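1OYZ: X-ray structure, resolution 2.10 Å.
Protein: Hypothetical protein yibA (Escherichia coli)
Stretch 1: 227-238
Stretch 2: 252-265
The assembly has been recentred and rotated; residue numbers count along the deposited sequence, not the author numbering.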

# COMPACT_ATOMS: atom_id res chain seq x y z
N VAL A 227 -11.24 6.61 23.56
CA VAL A 227 -10.99 5.29 22.97
C VAL A 227 -9.62 4.80 23.42
O VAL A 227 -9.42 3.63 23.73
CB VAL A 227 -11.07 5.35 21.41
CG1 VAL A 227 -10.32 6.57 20.92
CG2 VAL A 227 -10.48 4.08 20.78
N LEU A 228 -8.66 5.71 23.47
CA LEU A 228 -7.33 5.33 23.88
C LEU A 228 -7.41 4.68 25.28
O LEU A 228 -6.89 3.58 25.50
CB LEU A 228 -6.44 6.56 23.88
CG LEU A 228 -4.92 6.34 23.79
CD1 LEU A 228 -4.59 5.32 22.71
CD2 LEU A 228 -4.24 7.67 23.52
N CYS A 229 -8.10 5.36 26.20
CA CYS A 229 -8.28 4.85 27.56
C CYS A 229 -8.86 3.43 27.53
O CYS A 229 -8.38 2.53 28.24
CB CYS A 229 -9.24 5.76 28.35
SG CYS A 229 -9.81 5.07 29.94
N ASP A 230 -9.88 3.21 26.71
CA ASP A 230 -10.48 1.88 26.64
C ASP A 230 -9.52 0.79 26.16
O ASP A 230 -9.55 -0.33 26.66
CB ASP A 230 -11.69 1.85 25.71
CG ASP A 230 -12.81 2.73 26.19
OD1 ASP A 230 -13.75 2.95 25.39
OD2 ASP A 230 -12.76 3.20 27.35
N GLU A 231 -8.69 1.13 25.18
CA GLU A 231 -7.76 0.19 24.60
C GLU A 231 -6.67 -0.17 25.58
O GLU A 231 -6.24 -1.33 25.64
CB GLU A 231 -7.14 0.78 23.34
CG GLU A 231 -8.13 0.85 22.22
CD GLU A 231 -8.59 -0.53 21.80
OE1 GLU A 231 -9.77 -0.66 21.43
OE2 GLU A 231 -7.77 -1.47 21.86
N LEU A 232 -6.21 0.80 26.35
CA LEU A 232 -5.16 0.49 27.31
C LEU A 232 -5.68 -0.38 28.44
O LEU A 232 -4.88 -0.99 29.13
CB LEU A 232 -4.53 1.77 27.87
CG LEU A 232 -3.75 2.65 26.88
CD1 LEU A 232 -3.63 4.08 27.40
CD2 LEU A 232 -2.36 2.03 26.65
N LYS A 233 -6.99 -0.48 28.62
CA LYS A 233 -7.48 -1.30 29.73
C LYS A 233 -7.73 -2.76 29.38
O LYS A 233 -8.12 -3.57 30.23
CB LYS A 233 -8.76 -0.70 30.33
CG LYS A 233 -8.52 0.66 30.98
CD LYS A 233 -9.79 1.19 31.59
CE LYS A 233 -9.52 2.39 32.48
NZ LYS A 233 -10.74 2.69 33.31
N LYS A 234 -7.49 -3.12 28.13
CA LYS A 234 -7.71 -4.49 27.73
C LYS A 234 -6.66 -5.43 28.31
O LYS A 234 -5.57 -5.02 28.73
CB LYS A 234 -7.75 -4.56 26.21
CG LYS A 234 -8.95 -3.79 25.65
CD LYS A 234 -9.04 -3.87 24.14
CE LYS A 234 -10.36 -3.33 23.62
NZ LYS A 234 -10.41 -3.40 22.13
N ASN A 235 -7.02 -6.70 28.36
CA ASN A 235 -6.17 -7.75 28.87
C ASN A 235 -4.99 -7.92 27.90
O ASN A 235 -3.84 -8.11 28.30
CB ASN A 235 -6.97 -9.04 28.97
CG ASN A 235 -6.44 -9.95 30.02
OD1 ASN A 235 -6.53 -9.65 31.22
ND2 ASN A 235 -5.86 -11.08 29.60
N THR A 236 -5.31 -7.87 26.61
CA THR A 236 -4.33 -7.94 25.53
C THR A 236 -4.35 -6.53 24.92
O THR A 236 -5.38 -6.10 24.41
CB THR A 236 -4.75 -8.94 24.42
OG1 THR A 236 -4.90 -10.25 24.99
CG2 THR A 236 -3.73 -8.96 23.31
N VAL A 237 -3.23 -5.83 24.98
CA VAL A 237 -3.12 -4.46 24.47
C VAL A 237 -2.18 -4.39 23.28
O VAL A 237 -1.21 -5.13 23.22
CB VAL A 237 -2.59 -3.51 25.61
CG1 VAL A 237 -2.37 -2.09 25.07
CG2 VAL A 237 -3.57 -3.51 26.79
N TYR A 238 -2.47 -3.49 22.33
CA TYR A 238 -1.63 -3.28 21.13
C TYR A 238 -0.47 -2.35 21.44
O TYR A 238 -0.66 -1.27 22.03
CB TYR A 238 -2.45 -2.66 19.99
CG TYR A 238 -3.33 -3.65 19.26
CD1 TYR A 238 -2.78 -4.60 18.39
CD2 TYR A 238 -4.71 -3.66 19.46
CE1 TYR A 238 -3.58 -5.54 17.75
CE2 TYR A 238 -5.53 -4.60 18.81
CZ TYR A 238 -4.95 -5.54 17.97
OH TYR A 238 -5.73 -6.50 17.38
N THR A 252 -3.34 12.67 31.32
CA THR A 252 -4.51 11.98 31.83
C THR A 252 -4.24 10.48 31.80
O THR A 252 -4.87 9.71 32.52
CB THR A 252 -5.76 12.23 30.97
OG1 THR A 252 -5.97 13.63 30.84
CG2 THR A 252 -6.97 11.58 31.63
N LEU A 253 -3.33 10.06 30.94
CA LEU A 253 -3.03 8.65 30.81
C LEU A 253 -1.94 8.11 31.73
O LEU A 253 -1.65 6.92 31.69
CB LEU A 253 -2.67 8.31 29.36
CG LEU A 253 -3.77 8.53 28.33
CD1 LEU A 253 -3.89 10.00 28.09
CD2 LEU A 253 -3.42 7.84 27.02
N LEU A 254 -1.34 8.96 32.55
CA LEU A 254 -0.30 8.47 33.43
C LEU A 254 -0.78 7.44 34.42
O LEU A 254 -0.17 6.40 34.58
CB LEU A 254 0.39 9.63 34.16
CG LEU A 254 1.31 10.46 33.26
CD1 LEU A 254 1.76 11.73 34.00
CD2 LEU A 254 2.51 9.64 32.87
N PRO A 255 -1.91 7.69 35.10
CA PRO A 255 -2.39 6.71 36.07
C PRO A 255 -2.51 5.29 35.53
O PRO A 255 -1.96 4.36 36.12
CB PRO A 255 -3.74 7.29 36.49
CG PRO A 255 -3.51 8.78 36.36
CD PRO A 255 -2.85 8.83 35.00
N VAL A 256 -3.20 5.15 34.41
CA VAL A 256 -3.41 3.85 33.80
C VAL A 256 -2.10 3.24 33.33
O VAL A 256 -1.92 2.03 33.42
CB VAL A 256 -4.37 3.94 32.59
CG1 VAL A 256 -5.74 4.40 33.04
CG2 VAL A 256 -3.82 4.93 31.56
N LEU A 257 -1.19 4.06 32.83
CA LEU A 257 0.10 3.55 32.36
C LEU A 257 0.82 2.99 33.58
O LEU A 257 1.34 1.87 33.56
CB LEU A 257 0.94 4.66 31.71
CG LEU A 257 0.47 5.16 30.33
CD1 LEU A 257 1.37 6.31 29.88
CD2 LEU A 257 0.48 4.03 29.28
N ASP A 258 0.83 3.77 34.65
CA ASP A 258 1.49 3.33 35.86
C ASP A 258 0.97 1.94 36.26
O ASP A 258 1.74 1.02 36.53
CB ASP A 258 1.25 4.35 36.97
CG ASP A 258 1.99 4.00 38.22
OD1 ASP A 258 1.31 3.64 39.22
OD2 ASP A 258 3.24 4.07 38.19
N THR A 259 -0.35 1.81 36.29
CA THR A 259 -1.02 0.55 36.62
C THR A 259 -0.56 -0.63 35.74
O THR A 259 -0.42 -1.77 36.22
CB THR A 259 -2.55 0.68 36.41
OG1 THR A 259 -3.09 1.56 37.40
CG2 THR A 259 -3.22 -0.66 36.51
N MSE A 260 -0.35 -0.35 34.45
CA MSE A 260 0.05 -1.38 33.48
C MSE A 260 1.46 -1.90 33.72
O MSE A 260 1.77 -3.05 33.39
CB MSE A 260 -0.07 -0.82 32.06
CG MSE A 260 -1.50 -0.39 31.72
SE MSE A 260 -1.56 0.44 29.98
CE MSE A 260 -2.00 2.28 30.46
N LEU A 261 2.30 -1.04 34.29
CA LEU A 261 3.66 -1.42 34.62
C LEU A 261 3.66 -2.74 35.41
O LEU A 261 4.49 -3.62 35.18
CB LEU A 261 4.35 -0.32 35.45
CG LEU A 261 4.85 0.97 34.78
CD1 LEU A 261 5.37 1.98 35.82
CD2 LEU A 261 5.97 0.63 33.78
N TYR A 262 2.70 -2.89 36.33
CA TYR A 262 2.64 -4.09 37.15
C TYR A 262 1.79 -5.19 36.54
O TYR A 262 1.68 -6.29 37.09
CB TYR A 262 2.07 -3.75 38.54
CG TYR A 262 2.72 -2.55 39.19
CD1 TYR A 262 2.33 -1.25 38.84
CD2 TYR A 262 3.77 -2.70 40.10
CE1 TYR A 262 2.97 -0.13 39.38
CE2 TYR A 262 4.41 -1.60 40.64
CZ TYR A 262 4.01 -0.31 40.28
OH TYR A 262 4.67 0.77 40.79
N LYS A 263 1.21 -4.89 35.38
CA LYS A 263 0.34 -5.81 34.68
C LYS A 263 1.00 -6.65 33.60
O LYS A 263 0.61 -7.79 33.37
CB LYS A 263 -0.84 -5.02 34.09
CG LYS A 263 -1.95 -5.84 33.46
CD LYS A 263 -3.10 -4.95 32.99
CE LYS A 263 -4.23 -5.80 32.40
NZ LYS A 263 -5.47 -5.02 32.09
N PHE A 264 2.01 -6.11 32.94
CA PHE A 264 2.69 -6.82 31.85
C PHE A 264 4.15 -7.13 32.20
O PHE A 264 4.89 -6.26 32.66
CB PHE A 264 2.62 -5.96 30.58
CG PHE A 264 1.20 -5.68 30.12
CD1 PHE A 264 0.56 -6.54 29.23
CD2 PHE A 264 0.50 -4.58 30.61
CE1 PHE A 264 -0.76 -6.31 28.84
CE2 PHE A 264 -0.81 -4.34 30.22
CZ PHE A 264 -1.45 -5.20 29.33
N ASP A 265 4.58 -8.36 31.96
CA ASP A 265 5.95 -8.75 32.28
C ASP A 265 7.00 -7.83 31.70
O ASP A 265 7.91 -7.41 32.40
CB ASP A 265 6.21 -10.20 31.86
CG ASP A 265 5.46 -11.19 32.73
OD1 ASP A 265 5.62 -11.11 33.96
OD2 ASP A 265 4.71 -12.04 32.19
O HOH W 1 -4.20 -3.33 30.06

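Two helical segments, 227-232 and 254-261, run nearly parallel, their axes 12° apart and 10.7 Å at closest approach, and the gap between them is filled by apolar side chains, mostly branched aliphatic. Leu-232 is the centre of this packing and has the largest area covered by the opposite stretch. Its CA-to-CB bond points toward the partner, and in its m,t rotamer CD1 lies 3.8 Å from Leu-253 CD2 and 4.3 Å from Val-256 CG2, while both methyls lie about equally near Leu-257 CD2. Selenomethionine Met-260 packs against the Leu-232 side chain from CB to both methyls. With chi1 m and chi2 t its chain extends toward the first stretch, and the off-well chi3 of -112° brings CE to 3.7 Å from Leu-232 CB. One turn earlier, Leu-228 adopts t,p and places CD2 3.6 Å from Leu-253 CD2. These contacts are purely apolar, so leucine suits the buried positions, where it leaves no polar group unsatisfied.

Beyond the helices the contact becomes partly polar. Lys-263 is t at all four chi angles, and this full extension lets NZ donate a weak hydrogen bond to Lys-234 O at 3.4 Å. Water 1 bridges Lys-263 NZ (2.9 Å) to Leu-232 O (2.6 Å) and Lys-234 O (2.5 Å). A long, flexible, charged chain suits this exposed margin.

The CA-to-CB bond of Lys-234 points away; its extended m,t,t,t chain instead forms a salt bridge within its own stretch, from NZ to Glu-231 OE1 at 2.9 Å.

Phe-264, with chi1 m and chi2 -90°, closes the far end. Its CA-to-CB bond points toward the first stretch, and its broad, flat ring meets both a methyl and carbonyl oxygens: CZ packs 3.7 Å from Val-237 CG2, valine offering a compact apolar surface, while Lys-234 O approaches the ring edge, 4.2 Å from CZ.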